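Local coordinates for protein ATP-dependent DNA helicase (Mycobacterium smegmatis, PDB 5V9X) that probably uses ATP hydrolysis to move 3'-to-5' along a single-stranded DNA tracking strand and unwind RNA:DNA duplexes, at residues 38-42 against 43-47; 68-71 against 72-75; 495-498 against 499-503. One frame throughout, in Å; residues are numbered along the deposited sequence.

The three contacts follow one another along the chain. Contact 1 lies at the C-terminal end of helix 35-44, and contact 2 fills the loop between strand 64-68 and helix 75-88. Their centres are about 18 Å apart and they do not touch each other, yet both touch the same AMP-PNP molecule: residues 43-47 meet its adenine, residues 72-75 its phosphates. Helix 75-88 joins them, since it follows the phosphate loop and supplies leucines to the aromatic cluster of contact 1. Contact 3, on helix 497-508 in the winged-helix region, has its centre about 40 Å from that of contact 2 and about 53 Å from that of contact 1, so it belongs to a part of the fold remote from the nucleotide.

Contact 1 of 3, residues 38-42 against 43-47; sequences REWFT and TAFAA. With ANP (phosphoaminophosphonic acid-adenylate ester), chain C.
Phe45 packs back against Trp40 and Phe41, and the three rings form an aromatic cluster at the C-terminal end of helix 35-44, where the chain turns into the adenine end of the nucleotide pocket. The ring contacts are of two kinds. Phe45 directs its edge at the face of the six-membered ring of Trp40 in an offset edge-to-face pair, with nearly perpendicular planes and centroids 5.9 Å apart; CE2 of Phe45 lies 3.9 Å from CH2 of Trp40. Against Phe41 the planes meet at 48°, and CD2 of Phe45 sits over one Phe41 face, toward the rim, 3.4 Å from CE2 of Phe41. The methyl of Ala44 adds an off-centre CH-pi contact, its CB 4.2 Å from the centroid of the five-membered ring of Trp40. Helix 75-88 covers the cluster with Leu77 and Leu81.

Hydrogen bonds to main-chain carbonyls accompany the cluster. Phe45 N donates to Phe41 O at 3.0 Å, a last helical bond, although Phe45 itself has already left helical backbone angles. Two residues earlier, Thr43 N donates to Glu39 O, while Thr43 OG1 donates to Trp40 O at 2.8 Å; its hydroxyl lies between the backbone N and the carbonyl carbon (chi1 64°), which turns it back along the helix. Arg126 is a second partner of that hydroxyl.

Nucleotide contacts complete the arrangement. The adenine of AMP-PNP lies over one face of Phe45, with C2 of the nucleotide 3.3 Å from CD1 of Phe45, and Ala44 CB lies over the opposite face of that ring. Beyond the ring, the adenine amino group N6 donates to Ala47 O at 3.3 Å, with an almost straight N-H...O angle of 171°.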
loop_
_atom_site.group_PDB
_atom_site.type_symbol
_atom_site.label_atom_id
_atom_site.label_comp_id
_atom_site.label_asym_id
_atom_site.label_seq_id
_atom_site.Cartn_x
_atom_site.Cartn_y
_atom_site.Cartn_z
ATOM N N ARG A 38 7.115 36.360 -6.779
ATOM C CA ARG A 38 5.885 36.928 -6.243
ATOM C C ARG A 38 4.967 37.400 -7.362
ATOM O O ARG A 38 3.758 37.141 -7.334
ATOM C CB ARG A 38 6.211 38.082 -5.292
ATOM C CG ARG A 38 5.004 38.643 -4.560
ATOM C CD ARG A 38 5.316 39.966 -3.870
ATOM N NE ARG A 38 6.470 39.879 -2.978
ATOM C CZ ARG A 38 7.621 40.515 -3.179
ATOM N NH1 ARG A 38 7.772 41.297 -4.238
ATOM N NH2 ARG A 38 8.618 40.380 -2.314
ATOM N N GLU A 39 5.527 38.083 -8.367
ATOM C CA GLU A 39 4.697 38.591 -9.454
ATOM C C GLU A 39 4.109 37.455 -10.279
ATOM O O GLU A 39 2.959 37.540 -10.721
ATOM C CB GLU A 39 5.494 39.540 -10.350
ATOM C CG GLU A 39 4.666 40.105 -11.506
ATOM C CD GLU A 39 5.278 41.339 -12.137
ATOM O OE1 GLU A 39 6.136 41.190 -13.032
ATOM O OE2 GLU A 39 4.899 42.461 -11.736
ATOM N N TRP A 40 4.876 36.385 -10.500
ATOM C CA TRP A 40 4.342 35.272 -11.278
ATOM C C TRP A 40 3.173 34.609 -10.562
ATOM O O TRP A 40 2.096 34.435 -11.146
ATOM C CB TRP A 40 5.417 34.228 -11.572
ATOM C CG TRP A 40 4.760 32.965 -12.025
ATOM C CD1 TRP A 40 4.211 32.726 -13.249
ATOM C CD2 TRP A 40 4.514 31.790 -11.239
ATOM N NE1 TRP A 40 3.665 31.467 -13.287
ATOM C CE2 TRP A 40 3.835 30.872 -12.064
ATOM C CE3 TRP A 40 4.812 31.423 -9.924
ATOM C CZ2 TRP A 40 3.448 29.611 -11.617
ATOM C CZ3 TRP A 40 4.430 30.169 -9.481
ATOM C CH2 TRP A 40 3.758 29.277 -10.326
ATOM N N PHE A 41 3.374 34.216 -9.300
ATOM C CA PHE A 41 2.325 33.513 -8.569
ATOM C C PHE A 41 1.050 34.343 -8.489
ATOM O O PHE A 41 -0.054 33.785 -8.489
ATOM C CB PHE A 41 2.814 33.142 -7.167
ATOM C CG PHE A 41 1.912 32.176 -6.444
ATOM C CD1 PHE A 41 0.822 32.630 -5.718
ATOM C CD2 PHE A 41 2.156 30.814 -6.493
ATOM C CE1 PHE A 41 -0.009 31.745 -5.062
ATOM C CE2 PHE A 41 1.329 29.923 -5.832
ATOM C CZ PHE A 41 0.245 30.390 -5.116
ATOM N N THR A 42 1.180 35.670 -8.432
ATOM C CA THR A 42 0.000 36.527 -8.401
ATOM C C THR A 42 -0.744 36.492 -9.732
ATOM O O THR A 42 -1.980 36.493 -9.760
ATOM C CB THR A 42 0.403 37.957 -8.038
ATOM O OG1 THR A 42 0.899 37.983 -6.694
ATOM C CG2 THR A 42 -0.783 38.899 -8.144
ATOM N N THR A 43 -0.012 36.449 -10.846
ATOM C CA THR A 43 -0.651 36.384 -12.154
ATOM C C THR A 43 -1.146 34.987 -12.504
ATOM O O THR A 43 -1.863 34.834 -13.500
ATOM C CB THR A 43 0.311 36.867 -13.247
ATOM O OG1 THR A 43 1.435 35.982 -13.326
ATOM C CG2 THR A 43 0.799 38.275 -12.949
ATOM N N ALA A 44 -0.794 33.974 -11.713
ATOM C CA ALA A 44 -1.165 32.592 -11.993
ATOM C C ALA A 44 -2.340 32.103 -11.157
ATOM O O ALA A 44 -3.165 31.331 -11.654
ATOM C CB ALA A 44 0.034 31.668 -11.765
ATOM N N PHE A 45 -2.434 32.525 -9.898
ATOM C CA PHE A 45 -3.477 32.060 -8.998
ATOM C C PHE A 45 -4.099 33.243 -8.272
ATOM O O PHE A 45 -3.445 34.263 -8.040
ATOM C CB PHE A 45 -2.929 31.051 -7.982
ATOM C CG PHE A 45 -2.109 29.958 -8.602
ATOM C CD1 PHE A 45 -2.721 28.891 -9.235
ATOM C CD2 PHE A 45 -0.726 30.003 -8.562
ATOM C CE1 PHE A 45 -1.970 27.882 -9.812
ATOM C CE2 PHE A 45 0.030 28.999 -9.136
ATOM C CZ PHE A 45 -0.593 27.937 -9.762
ATOM N N ALA A 46 -5.377 33.093 -7.918
ATOM C CA ALA A 46 -6.085 34.160 -7.218
ATOM C C ALA A 46 -5.401 34.499 -5.900
ATOM O O ALA A 46 -5.162 35.673 -5.594
ATOM C CB ALA A 46 -7.541 33.756 -6.983
ATOM N N ALA A 47 -5.071 33.479 -5.110
ATOM C CA ALA A 47 -4.392 33.669 -3.836
ATOM C C ALA A 47 -3.816 32.334 -3.397
ATOM O O ALA A 47 -4.358 31.283 -3.756
ATOM C CB ALA A 47 -5.352 34.211 -2.767
HETATM P PG ANP C . -2.619 15.752 -4.294
HETATM O O1G ANP C . -3.547 14.779 -4.948
HETATM O O2G ANP C . -1.126 15.347 -4.596
HETATM O O3G ANP C . -2.860 15.753 -2.728
HETATM P PB ANP C . -1.877 18.417 -4.279
HETATM O O1B ANP C . -0.401 17.954 -4.442
HETATM O O2B ANP C . -2.184 18.631 -2.837
HETATM N N3B ANP C . -2.923 17.286 -4.927
HETATM P PA ANP C . -1.438 19.953 -6.474
HETATM O O1A ANP C . -1.452 18.726 -7.309
HETATM O O2A ANP C . -0.037 20.502 -6.208
HETATM O O3A ANP C . -2.086 19.752 -5.041
HETATM O "O5'" ANP C . -2.345 21.065 -7.140
HETATM C "C5'" ANP C . -3.747 20.913 -7.543
HETATM C "C4'" ANP C . -3.998 21.755 -8.770
HETATM O "O4'" ANP C . -4.202 23.144 -8.401
HETATM C "C3'" ANP C . -2.827 21.777 -9.743
HETATM O "O3'" ANP C . -3.308 22.052 -11.049
HETATM C "C2'" ANP C . -2.008 22.966 -9.238
HETATM O "O2'" ANP C . -0.948 23.355 -10.126
HETATM C "C1'" ANP C . -3.136 23.943 -8.897
HETATM N N9 ANP C . -2.828 24.953 -7.878
HETATM C C8 ANP C . -1.744 25.022 -7.042
HETATM N N7 ANP C . -1.767 26.045 -6.220
HETATM C C5 ANP C . -2.943 26.702 -6.547
HETATM C C6 ANP C . -3.551 27.866 -6.041
HETATM N N6 ANP C . -3.033 28.604 -5.056
HETATM N N1 ANP C . -4.727 28.252 -6.591
HETATM C C2 ANP C . -5.249 27.514 -7.575
HETATM N N3 ANP C . -4.766 26.401 -8.133
HETATM C C4 ANP C . -3.606 26.043 -7.569
#

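Contact 2 of 3, residues 68-71 against 72-75; sequences IAPT and GSGK. With ANP (phosphoaminophosphonic acid-adenylate ester), chain C.
Lys75 reaches back to Ala69 across a loop consistent with the P-loop (Walker A motif) of DEAD/DEAH-box helicases. Its CB passes 3.4 Å from O2B of AMP-PNP, and CG lies 3.2 Å from that same oxygen. CD comes 3.8 Å from the carbonyl O of Ala69. Bends at chi3 (-71°) and chi4 (-68°) then curl the chain round O2B, with CE 3.2 Å from O2B and turned toward the gamma phosphate. At the tip, NZ donates to O2B at 2.5 Å and to O3G of the nucleotide at 2.6 Å, bridging the beta and gamma phosphates. A further bond from NZ goes to Ala69 O at 2.9 Å, met 47° out of the carbonyl plane; this backbone oxygen probably helps position the ammonium group. Ser73 closes the loop beside it, its OG donating to Pro70 O at 2.8 Å. Weak bonds from the amides of Gly74 and Lys75 to O3A add to the grip on the phosphates. The loop leaves the C-terminal end of strand 64-68, which lies between strands 221-226 and 245-248 in the parallel sheet, and runs into the start of helix 75-88.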
loop_
_atom_site.group_PDB
_atom_site.type_symbol
_atom_site.label_atom_id
_atom_site.label_comp_id
_atom_site.label_asym_id
_atom_site.label_seq_id
_atom_site.Cartn_x
_atom_site.Cartn_y
_atom_site.Cartn_z
ATOM N N ILE A 68 -0.010 18.603 5.530
ATOM C CA ILE A 68 -1.179 17.730 5.583
ATOM C C ILE A 68 -2.366 18.564 5.122
ATOM O O ILE A 68 -2.868 19.416 5.868
ATOM C CB ILE A 68 -1.409 17.158 6.984
ATOM C CG1 ILE A 68 -0.144 16.460 7.488
ATOM C CG2 ILE A 68 -2.590 16.199 6.981
ATOM C CD1 ILE A 68 -0.207 16.077 8.948
ATOM N N ALA A 69 -2.822 18.325 3.897
ATOM C CA ALA A 69 -3.912 19.092 3.312
ATOM C C ALA A 69 -4.571 18.239 2.240
ATOM O O ALA A 69 -3.929 17.345 1.677
ATOM C CB ALA A 69 -3.405 20.416 2.721
ATOM N N PRO A 70 -5.854 18.492 1.929
ATOM C CA PRO A 70 -6.555 17.664 0.934
ATOM C C PRO A 70 -5.954 17.730 -0.464
ATOM O O PRO A 70 -4.974 18.442 -0.699
ATOM C CB PRO A 70 -7.980 18.231 0.954
ATOM C CG PRO A 70 -7.854 19.595 1.543
ATOM C CD PRO A 70 -6.746 19.493 2.538
ATOM N N THR A 71 -6.553 16.994 -1.405
ATOM C CA THR A 71 -5.946 16.831 -2.723
ATOM C C THR A 71 -5.983 18.118 -3.539
ATOM O O THR A 71 -5.125 18.323 -4.405
ATOM C CB THR A 71 -6.637 15.700 -3.485
ATOM O OG1 THR A 71 -8.058 15.872 -3.419
ATOM C CG2 THR A 71 -6.264 14.349 -2.885
ATOM N N GLY A 72 -6.953 18.990 -3.286
ATOM C CA GLY A 72 -7.011 20.257 -3.987
ATOM C C GLY A 72 -6.447 21.401 -3.174
ATOM O O GLY A 72 -7.157 22.364 -2.868
ATOM N N SER A 73 -5.163 21.313 -2.817
ATOM C CA SER A 73 -4.535 22.312 -1.962
ATOM C C SER A 73 -3.261 22.918 -2.535
ATOM O O SER A 73 -2.792 23.928 -1.999
ATOM C CB SER A 73 -4.213 21.713 -0.585
ATOM O OG SER A 73 -5.361 21.118 -0.008
ATOM N N GLY A 74 -2.690 22.347 -3.592
ATOM C CA GLY A 74 -1.464 22.874 -4.154
ATOM C C GLY A 74 -0.252 22.580 -3.298
ATOM O O GLY A 74 0.561 23.473 -3.034
ATOM N N LYS A 75 -0.122 21.333 -2.845
ATOM C CA LYS A 75 1.017 20.961 -2.016
ATOM C C LYS A 75 2.312 20.901 -2.814
ATOM O O LYS A 75 3.392 21.009 -2.223
ATOM C CB LYS A 75 0.745 19.624 -1.326
ATOM C CG LYS A 75 -0.428 19.666 -0.352
ATOM C CD LYS A 75 -0.491 18.410 0.510
ATOM C CE LYS A 75 -0.926 17.191 -0.287
ATOM N NZ LYS A 75 -2.348 17.294 -0.719
HETATM P PG ANP C . -2.619 15.752 -4.294
HETATM O O1G ANP C . -3.547 14.779 -4.948
HETATM O O2G ANP C . -1.126 15.347 -4.596
HETATM O O3G ANP C . -2.860 15.753 -2.728
HETATM P PB ANP C . -1.877 18.417 -4.279
HETATM O O1B ANP C . -0.401 17.954 -4.442
HETATM O O2B ANP C . -2.184 18.631 -2.837
HETATM N N3B ANP C . -2.923 17.286 -4.927
HETATM P PA ANP C . -1.438 19.953 -6.474
HETATM O O1A ANP C . -1.452 18.726 -7.309
HETATM O O2A ANP C . -0.037 20.502 -6.208
HETATM O O3A ANP C . -2.086 19.752 -5.041
HETATM O "O5'" ANP C . -2.345 21.065 -7.140
HETATM C "C5'" ANP C . -3.747 20.913 -7.543
HETATM C "C4'" ANP C . -3.998 21.755 -8.770
HETATM O "O4'" ANP C . -4.202 23.144 -8.401
HETATM C "C3'" ANP C . -2.827 21.777 -9.743
HETATM O "O3'" ANP C . -3.308 22.052 -11.049
HETATM C "C2'" ANP C . -2.008 22.966 -9.238
HETATM O "O2'" ANP C . -0.948 23.355 -10.126
HETATM C "C1'" ANP C . -3.136 23.943 -8.897
HETATM N N9 ANP C . -2.828 24.953 -7.878
HETATM C C8 ANP C . -1.744 25.022 -7.042
HETATM N N7 ANP C . -1.767 26.045 -6.220
HETATM C C5 ANP C . -2.943 26.702 -6.547
HETATM C C6 ANP C . -3.551 27.866 -6.041
HETATM N N6 ANP C . -3.033 28.604 -5.056
HETATM N N1 ANP C . -4.727 28.252 -6.591
HETATM C C2 ANP C . -5.249 27.514 -7.575
HETATM N N3 ANP C . -4.766 26.401 -8.133
HETATM C C4 ANP C . -3.606 26.043 -7.569
#

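Contact 3 of 3, residues 495-498 against 499-503; sequences LPRS and AFEAT
Glu501 OE2 takes two donors from Arg497, one helical turn earlier. NE of Arg497 makes the strong bond, 2.6 Å from OE2 of Glu501 with an N-H...O angle of 165°, while NH2 adds a weak one at 3.2 Å to the same oxygen. NE meets OE2 on its anti side, and the guanidinium and carboxylate are nearly coplanar, 24° apart. A bend at chi2 (55°) carries the arginine over to the glutamate. NH2 of Arg497 has its main partner in Asp480, a salt bridge, and Tyr525 bonds to OE1 of Glu501, so both ends of the pair are tied to other parts of the fold.

Phe500 lies alongside the arginine, its CD2 3.7 Å from NE of Arg497. On the apolar side Leu495 spreads its two methyls: CD1 is 3.9 Å from CB of Ala499, and CD2 is 4.1 Å from CD1 of Phe500. The helix starts just after Pro496, whose carbonyl O accepts the amide of Phe500 at 3.1 Å. In the winged-helix region, Leu495, just ahead of helix 497-508, and Phe500 in its first turn pack against helix 461-471, and Phe500 also meets Trp482 and Phe483 of helix 479-488.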
loop_
_atom_site.group_PDB
_atom_site.type_symbol
_atom_site.label_atom_id
_atom_site.label_comp_id
_atom_site.label_asym_id
_atom_site.label_seq_id
_atom_site.Cartn_x
_atom_site.Cartn_y
_atom_site.Cartn_z
ATOM N N LEU A 495 17.347 0.447 17.650
ATOM C CA LEU A 495 18.050 -0.764 17.242
ATOM C C LEU A 495 19.112 -1.148 18.268
ATOM O O LEU A 495 20.044 -0.362 18.507
ATOM C CB LEU A 495 18.693 -0.561 15.871
ATOM C CG LEU A 495 19.496 -1.731 15.294
ATOM C CD1 LEU A 495 18.616 -2.958 15.113
ATOM C CD2 LEU A 495 20.142 -1.337 13.975
ATOM N N PRO A 496 19.010 -2.315 18.900
ATOM C CA PRO A 496 20.075 -2.749 19.811
ATOM C C PRO A 496 21.366 -2.994 19.044
ATOM O O PRO A 496 21.360 -3.560 17.950
ATOM C CB PRO A 496 19.523 -4.047 20.415
ATOM C CG PRO A 496 18.046 -4.019 20.139
ATOM C CD PRO A 496 17.897 -3.276 18.851
ATOM N N ARG A 497 22.483 -2.550 19.628
ATOM C CA ARG A 497 23.781 -2.784 19.001
ATOM C C ARG A 497 24.044 -4.272 18.810
ATOM O O ARG A 497 24.758 -4.661 17.878
ATOM C CB ARG A 497 24.893 -2.146 19.835
ATOM C CG ARG A 497 26.275 -2.210 19.194
ATOM C CD ARG A 497 26.264 -1.598 17.800
ATOM N NE ARG A 497 27.596 -1.522 17.201
ATOM C CZ ARG A 497 28.370 -0.441 17.235
ATOM N NH1 ARG A 497 27.949 0.658 17.845
ATOM N NH2 ARG A 497 29.564 -0.458 16.660
ATOM N N SER A 498 23.470 -5.117 19.672
ATOM C CA SER A 498 23.611 -6.560 19.502
ATOM C C SER A 498 22.947 -7.031 18.213
ATOM O O SER A 498 23.517 -7.844 17.477
ATOM C CB SER A 498 23.022 -7.288 20.711
ATOM O OG SER A 498 21.648 -6.979 20.872
ATOM N N ALA A 499 21.742 -6.528 17.922
ATOM C CA ALA A 499 21.084 -6.881 16.669
ATOM C C ALA A 499 21.850 -6.344 15.465
ATOM O O ALA A 499 21.882 -6.989 14.409
ATOM C CB ALA A 499 19.646 -6.358 16.664
ATOM N N PHE A 500 22.468 -5.171 15.603
ATOM C CA PHE A 500 23.273 -4.621 14.520
ATOM C C PHE A 500 24.469 -5.517 14.223
ATOM O O PHE A 500 24.690 -5.916 13.075
ATOM C CB PHE A 500 23.725 -3.205 14.880
ATOM C CG PHE A 500 24.562 -2.542 13.821
ATOM C CD1 PHE A 500 23.973 -2.024 12.677
ATOM C CD2 PHE A 500 25.935 -2.421 13.977
ATOM C CE1 PHE A 500 24.739 -1.410 11.704
ATOM C CE2 PHE A 500 26.702 -1.805 13.008
ATOM C CZ PHE A 500 26.104 -1.300 11.870
ATOM N N GLU A 501 25.254 -5.844 15.253
ATOM C CA GLU A 501 26.403 -6.720 15.054
ATOM C C GLU A 501 25.967 -8.105 14.597
ATOM O O GLU A 501 26.646 -8.736 13.782
ATOM C CB GLU A 501 27.228 -6.815 16.339
ATOM C CG GLU A 501 27.719 -5.479 16.881
ATOM C CD GLU A 501 28.698 -4.778 15.955
ATOM O OE1 GLU A 501 29.269 -5.439 15.061
ATOM O OE2 GLU A 501 28.899 -3.556 16.127
ATOM N N ALA A 502 24.832 -8.591 15.108
ATOM C CA ALA A 502 24.314 -9.881 14.663
ATOM C C ALA A 502 24.052 -9.882 13.161
ATOM O O ALA A 502 24.345 -10.868 12.473
ATOM C CB ALA A 502 23.040 -10.233 15.429
ATOM N N THR A 503 23.507 -8.786 12.634
ATOM C CA THR A 503 23.281 -8.695 11.195
ATOM C C THR A 503 24.601 -8.663 10.430
ATOM O O THR A 503 24.732 -9.311 9.384
ATOM C CB THR A 503 22.442 -7.458 10.870
ATOM O OG1 THR A 503 21.144 -7.588 11.467
ATOM C CG2 THR A 503 22.288 -7.294 9.367
#